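Beta-1,4-galactanase (Humicola insolens, PDB 1HJQ) hydrolyses the beta-1,4-galactosidic linkages of type I arabinogalactans as a fungal family 53 glycoside hydrolase of clan GH-A. Local coordinates at residues M43-V48 against G75-F80. Sequence-based numbering, arbitrary orientation.
Sequences MVRQRV and GLYINF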
loop_
_atom_site.group_PDB
_atom_site.type_symbol
_atom_site.label_atom_id
_atom_site.label_comp_id
_atom_site.label_asym_id
_atom_site.label_seq_id
_atom_site.Cartn_x
_atom_site.Cartn_y
_atom_site.Cartn_z
ATOM N N MET A 43 -9.368 -7.653 2.971
ATOM C CA MET A 43 -9.141 -6.583 2.005
ATOM C C MET A 43 -7.844 -6.759 1.232
ATOM O O MET A 43 -6.842 -7.203 1.776
ATOM C CB MET A 43 -9.122 -5.222 2.710
ATOM C CG MET A 43 -8.842 -4.048 1.776
ATOM S SD MET A 43 -9.118 -2.441 2.557
ATOM C CE MET A 43 -10.921 -2.453 2.709
ATOM N N VAL A 44 -7.877 -6.414 -0.048
ATOM C CA VAL A 44 -6.687 -6.511 -0.872
ATOM C C VAL A 44 -6.286 -5.119 -1.354
ATOM O O VAL A 44 -7.133 -4.247 -1.563
ATOM C CB VAL A 44 -6.910 -7.435 -2.093
ATOM C CG1 VAL A 44 -7.067 -8.869 -1.632
ATOM C CG2 VAL A 44 -8.137 -6.999 -2.873
ATOM N N ARG A 45 -4.981 -4.915 -1.501
ATOM C CA ARG A 45 -4.433 -3.650 -1.972
ATOM C C ARG A 45 -3.978 -3.902 -3.404
ATOM O O ARG A 45 -3.326 -4.904 -3.680
ATOM C CB ARG A 45 -3.252 -3.249 -1.087
ATOM C CG ARG A 45 -2.539 -1.957 -1.461
ATOM C CD ARG A 45 -1.476 -1.664 -0.418
ATOM N NE ARG A 45 -0.690 -0.467 -0.692
ATOM C CZ ARG A 45 0.510 -0.466 -1.263
ATOM N NH1 ARG A 45 1.081 -1.603 -1.635
ATOM N NH2 ARG A 45 1.148 0.677 -1.451
ATOM N N GLN A 46 -4.338 -3.012 -4.321
ATOM C CA GLN A 46 -3.952 -3.183 -5.718
ATOM C C GLN A 46 -3.297 -1.917 -6.262
ATOM O O GLN A 46 -3.837 -0.822 -6.123
ATOM C CB GLN A 46 -5.183 -3.539 -6.569
ATOM C CG GLN A 46 -5.918 -4.827 -6.139
ATOM C CD GLN A 46 -7.057 -5.198 -7.086
ATOM O OE1 GLN A 46 -7.733 -6.205 -6.899
ATOM N NE2 GLN A 46 -7.270 -4.373 -8.109
ATOM N N ARG A 47 -2.126 -2.062 -6.867
ATOM C CA ARG A 47 -1.435 -0.910 -7.424
ATOM C C ARG A 47 -1.972 -0.608 -8.822
ATOM O O ARG A 47 -2.259 -1.520 -9.594
ATOM C CB ARG A 47 0.075 -1.165 -7.471
ATOM C CG ARG A 47 0.482 -2.485 -8.105
ATOM C CD ARG A 47 1.985 -2.510 -8.394
ATOM N NE ARG A 47 2.441 -3.827 -8.825
ATOM C CZ ARG A 47 2.626 -4.850 -7.998
ATOM N NH1 ARG A 47 2.397 -4.694 -6.700
ATOM N NH2 ARG A 47 3.035 -6.023 -8.461
ATOM N N VAL A 48 -2.112 0.677 -9.138
ATOM C CA VAL A 48 -2.627 1.097 -10.433
ATOM C C VAL A 48 -1.668 2.033 -11.156
ATOM O O VAL A 48 -1.309 3.088 -10.631
ATOM C CB VAL A 48 -3.972 1.818 -10.277
ATOM C CG1 VAL A 48 -4.576 2.111 -11.641
ATOM C CG2 VAL A 48 -4.905 0.977 -9.440
ATOM N N GLY A 75 -12.493 -6.630 0.710
ATOM C CA GLY A 75 -12.607 -5.208 0.456
ATOM C C GLY A 75 -11.528 -4.773 -0.519
ATOM O O GLY A 75 -10.574 -5.518 -0.793
ATOM N N LEU A 76 -11.657 -3.554 -1.025
ATOM C CA LEU A 76 -10.716 -3.040 -1.998
ATOM C C LEU A 76 -9.990 -1.760 -1.573
ATOM O O LEU A 76 -10.599 -0.808 -1.089
ATOM C CB LEU A 76 -11.457 -2.800 -3.317
ATOM C CG LEU A 76 -10.656 -2.255 -4.496
ATOM C CD1 LEU A 76 -9.575 -3.262 -4.890
ATOM C CD2 LEU A 76 -11.593 -1.990 -5.658
ATOM N N TYR A 77 -8.679 -1.754 -1.774
ATOM C CA TYR A 77 -7.823 -0.618 -1.459
ATOM C C TYR A 77 -7.036 -0.352 -2.753
ATOM O O TYR A 77 -6.120 -1.109 -3.115
ATOM C CB TYR A 77 -6.907 -0.996 -0.280
ATOM C CG TYR A 77 -5.705 -0.101 0.019
ATOM C CD1 TYR A 77 -5.407 1.031 -0.750
ATOM C CD2 TYR A 77 -4.822 -0.438 1.050
ATOM C CE1 TYR A 77 -4.260 1.789 -0.500
ATOM C CE2 TYR A 77 -3.673 0.310 1.308
ATOM C CZ TYR A 77 -3.391 1.416 0.533
ATOM O OH TYR A 77 -2.229 2.120 0.778
ATOM N N ILE A 78 -7.435 0.703 -3.463
ATOM C CA ILE A 78 -6.795 1.089 -4.718
ATOM C C ILE A 78 -5.593 1.972 -4.419
ATOM O O ILE A 78 -5.712 2.998 -3.758
ATOM C CB ILE A 78 -7.780 1.849 -5.647
ATOM C CG1 ILE A 78 -8.895 0.904 -6.116
ATOM C CG2 ILE A 78 -7.032 2.428 -6.851
ATOM C CD1 ILE A 78 -8.441 -0.185 -7.082
ATOM N N ASN A 79 -4.438 1.555 -4.922
ATOM C CA ASN A 79 -3.178 2.248 -4.704
ATOM C C ASN A 79 -2.645 2.883 -5.988
ATOM O O ASN A 79 -1.981 2.222 -6.785
ATOM C CB ASN A 79 -2.180 1.229 -4.140
ATOM C CG ASN A 79 -0.740 1.701 -4.180
ATOM O OD1 ASN A 79 0.159 0.886 -4.337
ATOM N ND2 ASN A 79 -0.512 3.001 -4.025
ATOM N N PHE A 80 -2.949 4.166 -6.179
ATOM C CA PHE A 80 -2.504 4.919 -7.352
ATOM C C PHE A 80 -1.029 5.252 -7.256
ATOM O O PHE A 80 -0.592 5.782 -6.242
ATOM C CB PHE A 80 -3.253 6.252 -7.468
ATOM C CG PHE A 80 -4.611 6.144 -8.090
ATOM C CD1 PHE A 80 -4.766 5.603 -9.365
ATOM C CD2 PHE A 80 -5.738 6.591 -7.410
ATOM C CE1 PHE A 80 -6.022 5.506 -9.951
ATOM C CE2 PHE A 80 -6.997 6.496 -7.992
ATOM C CZ PHE A 80 -7.136 5.950 -9.267
#
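Met43 enters the barrel interior over Gly75, and its SD comes to 3.9 Å from CB of Tyr77, the two side chains crossing at about a right angle. Behind it the strands pair in parallel: Val44 N donates to Gly75 O, Val44 O accepts Tyr77 N, and the alternation continues through Gln46 to Val48 N with Asn79 O. Val44 itself faces helix 59-71. Arg45 carries the interior contact. With CG anti to the backbone N (chi1 179°) and the chain extended to NE, it runs alongside Tyr77; its CG sits over the ring face, 3.7 Å from the centroid in a CH-pi contact, and NE gives a weak hydrogen bond of 3.3 Å to Tyr77 OH. The guanidinium is turned 72° from that ring but lies stacked on the Asn79 amide, their planes 21° apart. Arg45 NH1 forms a salt bridge with Asp8 and NH2 one with Glu245. On the outer face, the Gln46 amide passes across Leu76, CD to CD1 3.9 Å; OE1 accepts a hydrogen bond from Trp9 NE1 and NE2 donates to Asn62 O. Arg47, back on Arg45's face, leads away to Glu297 (salt bridge) and Tyr57 (hydrogen bond). Outside again, Val48 CG2 packs on Ile78 CG2 at 3.7 Å, and Val48 CB lies 4.0 Å from Phe80 CD1. An alanine in place of Arg45 would probably leave Asp8 and Glu245 without their cationic mate and uncover one face of the Tyr77 ring. This beta-alpha-beta unit of the TIM barrel thus has a mostly apolar outer face, Gln46 excepted, and a mixed interior where salt bridges chiefly, probably helped by Tyr77 and Asn79, hold Arg45 beside the probable nucleophile, Glu245.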